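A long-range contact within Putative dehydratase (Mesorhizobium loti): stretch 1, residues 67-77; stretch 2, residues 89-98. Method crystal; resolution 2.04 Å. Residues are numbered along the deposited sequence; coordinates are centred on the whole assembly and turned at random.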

# COMPACT_ATOMS: atom_id res chain seq x y z
N ARG A 67 12.17 -41.86 -3.49
CA ARG A 67 12.59 -40.45 -3.56
C ARG A 67 11.44 -39.59 -4.09
O ARG A 67 11.51 -39.02 -5.17
CB ARG A 67 13.82 -40.32 -4.47
CG ARG A 67 15.10 -40.94 -3.91
CD ARG A 67 16.30 -40.65 -4.83
NE ARG A 67 16.59 -41.78 -5.71
CZ ARG A 67 17.43 -41.72 -6.75
NH1 ARG A 67 18.05 -40.58 -7.05
NH2 ARG A 67 17.64 -42.80 -7.49
N ILE A 68 10.38 -39.49 -3.30
CA ILE A 68 9.21 -38.73 -3.72
C ILE A 68 9.46 -37.24 -3.92
O ILE A 68 9.10 -36.69 -4.96
CB ILE A 68 8.06 -38.93 -2.73
CG1 ILE A 68 7.83 -40.43 -2.50
CG2 ILE A 68 6.79 -38.27 -3.27
CD1 ILE A 68 6.63 -40.75 -1.62
N GLU A 69 10.07 -36.58 -2.95
CA GLU A 69 10.34 -35.15 -3.09
C GLU A 69 11.20 -34.89 -4.33
O GLU A 69 10.97 -33.93 -5.06
CB GLU A 69 11.05 -34.59 -1.84
CG GLU A 69 10.16 -34.43 -0.61
CD GLU A 69 9.40 -33.11 -0.59
OE1 GLU A 69 9.59 -32.27 -1.50
OE2 GLU A 69 8.60 -32.91 0.36
N GLU A 70 12.18 -35.76 -4.57
CA GLU A 70 13.05 -35.58 -5.73
C GLU A 70 12.29 -35.71 -7.05
O GLU A 70 12.47 -34.91 -7.96
CB GLU A 70 14.21 -36.58 -5.72
CG GLU A 70 15.21 -36.34 -6.85
CD GLU A 70 16.41 -37.28 -6.79
OE1 GLU A 70 16.23 -38.49 -7.05
OE2 GLU A 70 17.52 -36.81 -6.47
N LEU A 71 11.44 -36.73 -7.13
CA LEU A 71 10.65 -36.97 -8.34
C LEU A 71 9.70 -35.81 -8.61
O LEU A 71 9.53 -35.39 -9.75
CB LEU A 71 9.85 -38.27 -8.21
CG LEU A 71 10.54 -39.59 -8.57
CD1 LEU A 71 10.96 -39.57 -10.02
CD2 LEU A 71 11.74 -39.82 -7.68
N TRP A 72 9.08 -35.30 -7.56
CA TRP A 72 8.15 -34.18 -7.71
C TRP A 72 8.96 -33.00 -8.25
O TRP A 72 8.59 -32.37 -9.25
CB TRP A 72 7.54 -33.81 -6.36
CG TRP A 72 6.27 -33.04 -6.48
CD1 TRP A 72 5.00 -33.56 -6.50
CD2 TRP A 72 6.13 -31.62 -6.60
NE1 TRP A 72 4.08 -32.54 -6.62
CE2 TRP A 72 4.75 -31.35 -6.69
CE3 TRP A 72 7.04 -30.56 -6.65
CZ2 TRP A 72 4.25 -30.05 -6.81
CZ3 TRP A 72 6.55 -29.26 -6.78
CH2 TRP A 72 5.16 -29.02 -6.86
N SER A 73 10.08 -32.72 -7.60
CA SER A 73 10.94 -31.62 -8.01
C SER A 73 11.40 -31.76 -9.47
O SER A 73 11.47 -30.76 -10.20
CB SER A 73 12.15 -31.53 -7.08
OG SER A 73 13.07 -30.56 -7.54
N THR A 74 11.72 -32.98 -9.89
CA THR A 74 12.17 -33.21 -11.26
C THR A 74 11.08 -32.90 -12.28
O THR A 74 11.33 -32.26 -13.31
CB THR A 74 12.62 -34.68 -11.44
OG1 THR A 74 13.68 -34.98 -10.53
CG2 THR A 74 13.10 -34.91 -12.86
N MSE A 75 9.86 -33.35 -12.01
CA MSE A 75 8.74 -33.08 -12.92
C MSE A 75 8.44 -31.59 -12.93
O MSE A 75 8.12 -31.02 -13.98
CB MSE A 75 7.50 -33.87 -12.49
CG MSE A 75 7.69 -35.38 -12.61
SE MSE A 75 6.08 -36.42 -12.34
CE MSE A 75 6.05 -36.41 -10.41
N TYR A 76 8.54 -30.95 -11.78
CA TYR A 76 8.29 -29.52 -11.71
C TYR A 76 9.34 -28.78 -12.53
O TYR A 76 9.01 -27.95 -13.38
CB TYR A 76 8.37 -29.02 -10.27
CG TYR A 76 8.00 -27.56 -10.17
CD1 TYR A 76 6.66 -27.18 -10.02
CD2 TYR A 76 8.96 -26.56 -10.31
CE1 TYR A 76 6.29 -25.83 -10.03
CE2 TYR A 76 8.60 -25.20 -10.32
CZ TYR A 76 7.26 -24.85 -10.19
OH TYR A 76 6.88 -23.52 -10.22
N ASP A 77 10.60 -29.09 -12.27
CA ASP A 77 11.72 -28.43 -12.94
C ASP A 77 11.93 -28.66 -14.42
O ASP A 77 12.38 -27.76 -15.13
CB ASP A 77 13.04 -28.79 -12.24
CG ASP A 77 13.13 -28.22 -10.84
OD1 ASP A 77 12.25 -27.42 -10.47
OD2 ASP A 77 14.10 -28.57 -10.12
N ILE A 89 -1.31 -30.13 -15.96
CA ILE A 89 0.03 -30.55 -15.56
C ILE A 89 0.03 -31.00 -14.10
O ILE A 89 0.57 -32.06 -13.76
CB ILE A 89 1.08 -29.41 -15.76
CG1 ILE A 89 2.46 -29.88 -15.32
CG2 ILE A 89 0.70 -28.17 -14.95
CD1 ILE A 89 3.07 -30.94 -16.20
N PHE A 90 -0.61 -30.23 -13.22
CA PHE A 90 -0.60 -30.61 -11.83
C PHE A 90 -1.47 -31.78 -11.44
O PHE A 90 -1.18 -32.45 -10.45
CB PHE A 90 -0.84 -29.39 -10.93
CG PHE A 90 0.38 -28.52 -10.80
CD1 PHE A 90 0.40 -27.23 -11.33
CD2 PHE A 90 1.55 -29.04 -10.27
CE1 PHE A 90 1.59 -26.48 -11.34
CE2 PHE A 90 2.74 -28.30 -10.28
CZ PHE A 90 2.76 -27.02 -10.81
N ALA A 91 -2.51 -32.05 -12.22
CA ALA A 91 -3.36 -33.20 -11.93
C ALA A 91 -2.54 -34.45 -12.29
O ALA A 91 -2.64 -35.48 -11.64
CB ALA A 91 -4.65 -33.15 -12.76
N GLY A 92 -1.72 -34.33 -13.33
CA GLY A 92 -0.88 -35.45 -13.74
C GLY A 92 0.16 -35.71 -12.66
O GLY A 92 0.36 -36.84 -12.19
N ILE A 93 0.82 -34.64 -12.23
CA ILE A 93 1.82 -34.77 -11.19
C ILE A 93 1.19 -35.30 -9.90
O ILE A 93 1.77 -36.15 -9.24
CB ILE A 93 2.52 -33.42 -10.93
CG1 ILE A 93 3.39 -33.07 -12.15
CG2 ILE A 93 3.37 -33.50 -9.64
CD1 ILE A 93 4.06 -31.70 -12.10
N SER A 94 0.00 -34.81 -9.56
CA SER A 94 -0.69 -35.23 -8.34
C SER A 94 -0.98 -36.73 -8.33
O SER A 94 -0.77 -37.41 -7.33
CB SER A 94 -2.02 -34.49 -8.17
OG SER A 94 -1.85 -33.09 -8.07
N ALA A 95 -1.49 -37.23 -9.46
CA ALA A 95 -1.83 -38.64 -9.56
C ALA A 95 -0.60 -39.50 -9.30
O ALA A 95 -0.64 -40.46 -8.55
CB ALA A 95 -2.42 -38.94 -10.95
N ILE A 96 0.51 -39.13 -9.94
CA ILE A 96 1.76 -39.85 -9.79
C ILE A 96 2.26 -39.79 -8.35
O ILE A 96 2.65 -40.81 -7.79
CB ILE A 96 2.83 -39.27 -10.75
CG1 ILE A 96 2.50 -39.70 -12.18
CG2 ILE A 96 4.24 -39.74 -10.34
CD1 ILE A 96 3.27 -38.97 -13.25
N GLU A 97 2.23 -38.60 -7.76
CA GLU A 97 2.69 -38.39 -6.39
C GLU A 97 1.90 -39.25 -5.40
O GLU A 97 2.48 -39.80 -4.46
CB GLU A 97 2.58 -36.89 -6.03
CG GLU A 97 3.27 -36.51 -4.71
CD GLU A 97 2.30 -36.45 -3.54
OE1 GLU A 97 1.26 -37.13 -3.58
OE2 GLU A 97 2.59 -35.73 -2.56
N GLN A 98 0.59 -39.36 -5.59
CA GLN A 98 -0.25 -40.18 -4.72
C GLN A 98 0.23 -41.64 -4.79
O GLN A 98 0.35 -42.31 -3.77
CB GLN A 98 -1.71 -40.15 -5.18
CG GLN A 98 -2.46 -38.86 -4.90
CD GLN A 98 -3.71 -38.76 -5.75
OE1 GLN A 98 -4.43 -39.75 -5.93
NE2 GLN A 98 -3.99 -37.57 -6.27

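Two helices, 68-77 and 89-98, lie nearly antiparallel, their N-to-C directions 164° apart and their axes 10.6 Å apart at closest approach. That spacing leaves room for large side chains between the backbones, and no hydrogen bond crosses the gap: each helix carries its own ladder of i to i+4 backbone hydrogen bonds, and side-chain packing does the joining. Because the helices run in nearly opposite directions, moving forward along the second helix means moving back along the first.

Ile89 points toward the partner helix but stays just out of contact. Phe90 makes the first real contact. Its CA-to-CB bond runs sideways, yet the ring reaches inward, where Phe90 CZ lies 3.8 Å from Tyr76 CE1, the two rings meeting edge to edge, and Phe90 CE2 lies 4.2 Å from Trp72 CZ2. One turn on, Ile93 points toward the other helix and buries the most area of any residue in its stretch. The Ile93 CG2 methyl packs 3.5 Å from Trp72 CD1 and 4.0 Å from Met75 CE, so one branched side chain touches both an indole and a flexible selenomethionine. Ile93 CG2 also comes within 3.2 Å of Trp72 NE1, but a methyl carbon is no acceptor; that nitrogen finds its hydrogen bond elsewhere in the structure.

Ser94 points away and turns its hydroxyl to its own helix, Ser94 OG donating to Phe90 O at 2.6 Å. Ile96 faces inward again, Ile96 CG2 lying 3.8 Å from Met75 CE, so the selenomethionine methyl contacts two isoleucines three residues apart. Glu97 marks the closest backbone register, Glu97 CA lying 7.0 Å from Trp72 CA. Here the carbon part of an acid serves as apolar surface: Glu97 CG lies 3.9 Å from Trp72 CD1 and 4.2 Å from Ile68 CG2, while both carboxylate oxygens are hydrogen-bonded elsewhere. The rule is isoleucines and a selenomethionine pointing inward, with aromatic rings that start sideways and reach in.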